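Local coordinates for probable glutamine-binding lipoprotein GlnH (GLNBP) (Mycobacterium tuberculosis H37Rv, PDB 6H2T), which is a solute-binding lipoprotein that binds acidic amino acids such as glutamate and aspartate and probably helps control glutamate metabolism through protein kinase G, at residues Leu140-Arg145 against Gln234-Gly239. Residues are numbered along the deposited sequence; the frame is centred on the assembly and turned at random.
Sequences LDANQR and QPYGVG. With GLU (glutamic acid), chain B.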
loop_
_atom_site.group_PDB
_atom_site.type_symbol
_atom_site.label_atom_id
_atom_site.label_comp_id
_atom_site.label_asym_id
_atom_site.label_seq_id
_atom_site.Cartn_x
_atom_site.Cartn_y
_atom_site.Cartn_z
ATOM N N LEU A 140 -8.919 -0.241 -2.228
ATOM C CA LEU A 140 -8.383 -0.722 -3.496
ATOM C C LEU A 140 -7.957 -2.160 -3.277
ATOM O O LEU A 140 -7.403 -2.478 -2.226
ATOM C CB LEU A 140 -7.176 0.116 -3.965
ATOM C CG LEU A 140 -6.679 -0.148 -5.387
ATOM C CD1 LEU A 140 -7.677 0.343 -6.436
ATOM C CD2 LEU A 140 -5.350 0.555 -5.578
ATOM N N ASP A 141 -8.211 -3.026 -4.255
ATOM C CA ASP A 141 -7.855 -4.435 -4.119
ATOM C C ASP A 141 -6.797 -4.782 -5.163
ATOM O O ASP A 141 -7.079 -4.761 -6.361
ATOM C CB ASP A 141 -9.086 -5.323 -4.274
ATOM C CG ASP A 141 -8.785 -6.773 -3.968
ATOM O OD1 ASP A 141 -7.998 -7.022 -3.026
ATOM O OD2 ASP A 141 -9.323 -7.659 -4.666
ATOM N N ALA A 142 -5.591 -5.123 -4.716
ATOM C CA ALA A 142 -4.500 -5.466 -5.623
ATOM C C ALA A 142 -4.141 -6.945 -5.475
ATOM O O ALA A 142 -4.700 -7.665 -4.649
ATOM C CB ALA A 142 -3.288 -4.574 -5.358
ATOM N N ASN A 143 -3.201 -7.408 -6.303
ATOM C CA ASN A 143 -2.717 -8.776 -6.180
ATOM C C ASN A 143 -1.233 -8.833 -6.497
ATOM O O ASN A 143 -0.755 -8.160 -7.412
ATOM C CB ASN A 143 -3.479 -9.735 -7.091
ATOM C CG ASN A 143 -3.643 -11.104 -6.463
ATOM O OD1 ASN A 143 -2.668 -11.836 -6.302
ATOM N ND2 ASN A 143 -4.875 -11.446 -6.071
ATOM N N GLN A 144 -0.510 -9.638 -5.724
ATOM C CA GLN A 144 0.933 -9.734 -5.889
ATOM C C GLN A 144 1.278 -10.426 -7.198
ATOM O O GLN A 144 0.729 -11.484 -7.507
ATOM C CB GLN A 144 1.534 -10.516 -4.724
ATOM C CG GLN A 144 3.041 -10.615 -4.848
ATOM C CD GLN A 144 3.688 -11.002 -3.543
ATOM O OE1 GLN A 144 3.036 -11.030 -2.504
ATOM N NE2 GLN A 144 4.973 -11.336 -3.594
ATOM N N ARG A 145 2.192 -9.842 -7.967
ATOM C CA ARG A 145 2.645 -10.478 -9.206
ATOM C C ARG A 145 4.155 -10.294 -9.300
ATOM O O ARG A 145 4.829 -10.001 -8.308
ATOM C CB ARG A 145 1.877 -9.919 -10.418
ATOM C CG ARG A 145 0.381 -10.253 -10.377
ATOM C CD ARG A 145 -0.344 -9.867 -11.660
ATOM N NE ARG A 145 0.118 -10.665 -12.797
ATOM C CZ ARG A 145 -0.179 -10.407 -14.069
ATOM N NH1 ARG A 145 -0.952 -9.368 -14.380
ATOM N NH2 ARG A 145 0.294 -11.194 -15.033
ATOM N N GLN A 234 -4.276 -8.504 -1.988
ATOM C CA GLN A 234 -3.791 -7.366 -1.209
ATOM C C GLN A 234 -4.888 -6.321 -1.091
ATOM O O GLN A 234 -4.955 -5.376 -1.897
ATOM C CB GLN A 234 -2.541 -6.751 -1.842
ATOM C CG GLN A 234 -1.481 -7.751 -2.244
ATOM C CD GLN A 234 -0.773 -8.399 -1.059
ATOM O OE1 GLN A 234 -0.613 -7.799 0.015
ATOM N NE2 GLN A 234 -0.326 -9.619 -1.260
ATOM N N PRO A 235 -5.754 -6.437 -0.091
ATOM C CA PRO A 235 -6.817 -5.438 0.067
ATOM C C PRO A 235 -6.346 -4.253 0.895
ATOM O O PRO A 235 -6.052 -4.405 2.087
ATOM C CB PRO A 235 -7.933 -6.225 0.765
ATOM C CG PRO A 235 -7.186 -7.268 1.595
ATOM C CD PRO A 235 -5.860 -7.535 0.890
ATOM N N TYR A 236 -6.280 -3.073 0.275
ATOM C CA TYR A 236 -5.716 -1.895 0.931
ATOM C C TYR A 236 -6.712 -1.292 1.904
ATOM O O TYR A 236 -7.875 -1.060 1.552
ATOM C CB TYR A 236 -5.354 -0.811 -0.080
ATOM C CG TYR A 236 -4.206 -1.121 -1.002
ATOM C CD1 TYR A 236 -3.483 -2.309 -0.898
ATOM C CD2 TYR A 236 -3.847 -0.216 -1.984
ATOM C CE1 TYR A 236 -2.428 -2.580 -1.770
ATOM C CE2 TYR A 236 -2.798 -0.474 -2.844
ATOM C CZ TYR A 236 -2.098 -1.647 -2.731
ATOM O OH TYR A 236 -1.052 -1.879 -3.593
ATOM N N GLY A 237 -6.234 -0.953 3.097
ATOM C CA GLY A 237 -7.033 -0.204 4.041
ATOM C C GLY A 237 -6.251 1.000 4.526
ATOM O O GLY A 237 -5.026 1.048 4.439
ATOM N N VAL A 238 -6.984 1.995 5.007
ATOM C CA VAL A 238 -6.361 3.092 5.746
ATOM C C VAL A 238 -6.028 2.580 7.141
ATOM O O VAL A 238 -6.905 2.085 7.856
ATOM C CB VAL A 238 -7.293 4.310 5.808
ATOM C CG1 VAL A 238 -6.668 5.420 6.646
ATOM C CG2 VAL A 238 -7.616 4.807 4.390
ATOM N N GLY A 239 -4.756 2.684 7.525
ATOM C CA GLY A 239 -4.323 2.190 8.831
ATOM C C GLY A 239 -4.554 3.248 9.892
ATOM O O GLY A 239 -4.295 4.432 9.683
HETATM N N GLU B . 0.558 -4.030 0.113
HETATM C CA GLU B . 1.577 -4.930 0.671
HETATM C C GLU B . 1.806 -4.628 2.151
HETATM O O GLU B . 2.851 -4.940 2.736
HETATM C CB GLU B . 2.902 -4.824 -0.113
HETATM C CG GLU B . 3.228 -3.442 -0.679
HETATM C CD GLU B . 3.494 -2.402 0.395
HETATM O OE1 GLU B . 4.640 -1.887 0.489
HETATM O OE2 GLU B . 2.542 -2.066 1.124
HETATM O OXT GLU B . 0.911 -4.053 2.779
HETATM O O HOH W 1 1.483 -11.299 0.118
#
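Ala142 and Gln234 face each other as an antiparallel hydrogen-bonded pair: Ala142 N gives to Gln234 O at 2.9 Å, and Gln234 N returns a bond to Ala142 O at 2.8 Å. Further along, Tyr236 N gives a nearly straight hydrogen bond to Leu140 O (2.8 Å). On the buried face the packing is close. The Tyr236 ring lies alongside Leu140, whose CD2 sits 3.9 Å from Tyr236 CE2, while the methyl of Ala142 approaches the phenol end obliquely, its CB 4.1 Å from Tyr236 CZ. With CG set beside its own backbone N (chi1 -68°), Tyr236 runs its ring along the neighbouring strand; the hydroxyl is fixed by hydrogen bonds to Asp210, itself a ligand-binding residue, and Thr212. Gln234 bends at chi2 (-70°) and carries its amide to the bound glutamate, Gln234 OE1 standing 3.7 Å from the ligand CA. That oxygen is bonded to Ser124 and Thr172, and NE2 to the carbonyl of Ala232, which together should hold the amide in one orientation. Its link to Gln144 is looser: the two amide planes are 59° apart, and a water bridges them, accepting from Gln234 NE2 at 2.8 Å and donating to Gln144 OE1, while Gln144 NE2 is bonded to Ser208. On the face of Asp141 and Pro235 the contact is slighter, and the exposed carboxylate of Asp141 places OD1 3.7 Å from Pro235 CA. Gln234 and Tyr236 form part of the glutamate pocket wall, consistent with strands joining the two lobes of such binding proteins. Helix 211-220 packs against Leu140 and Ala142, and helix 172-177 touches Gln144; strand 140-149 also pairs with strands 206-208 and 224-227, and strand 233-241 with strands 118-119 and 133-135.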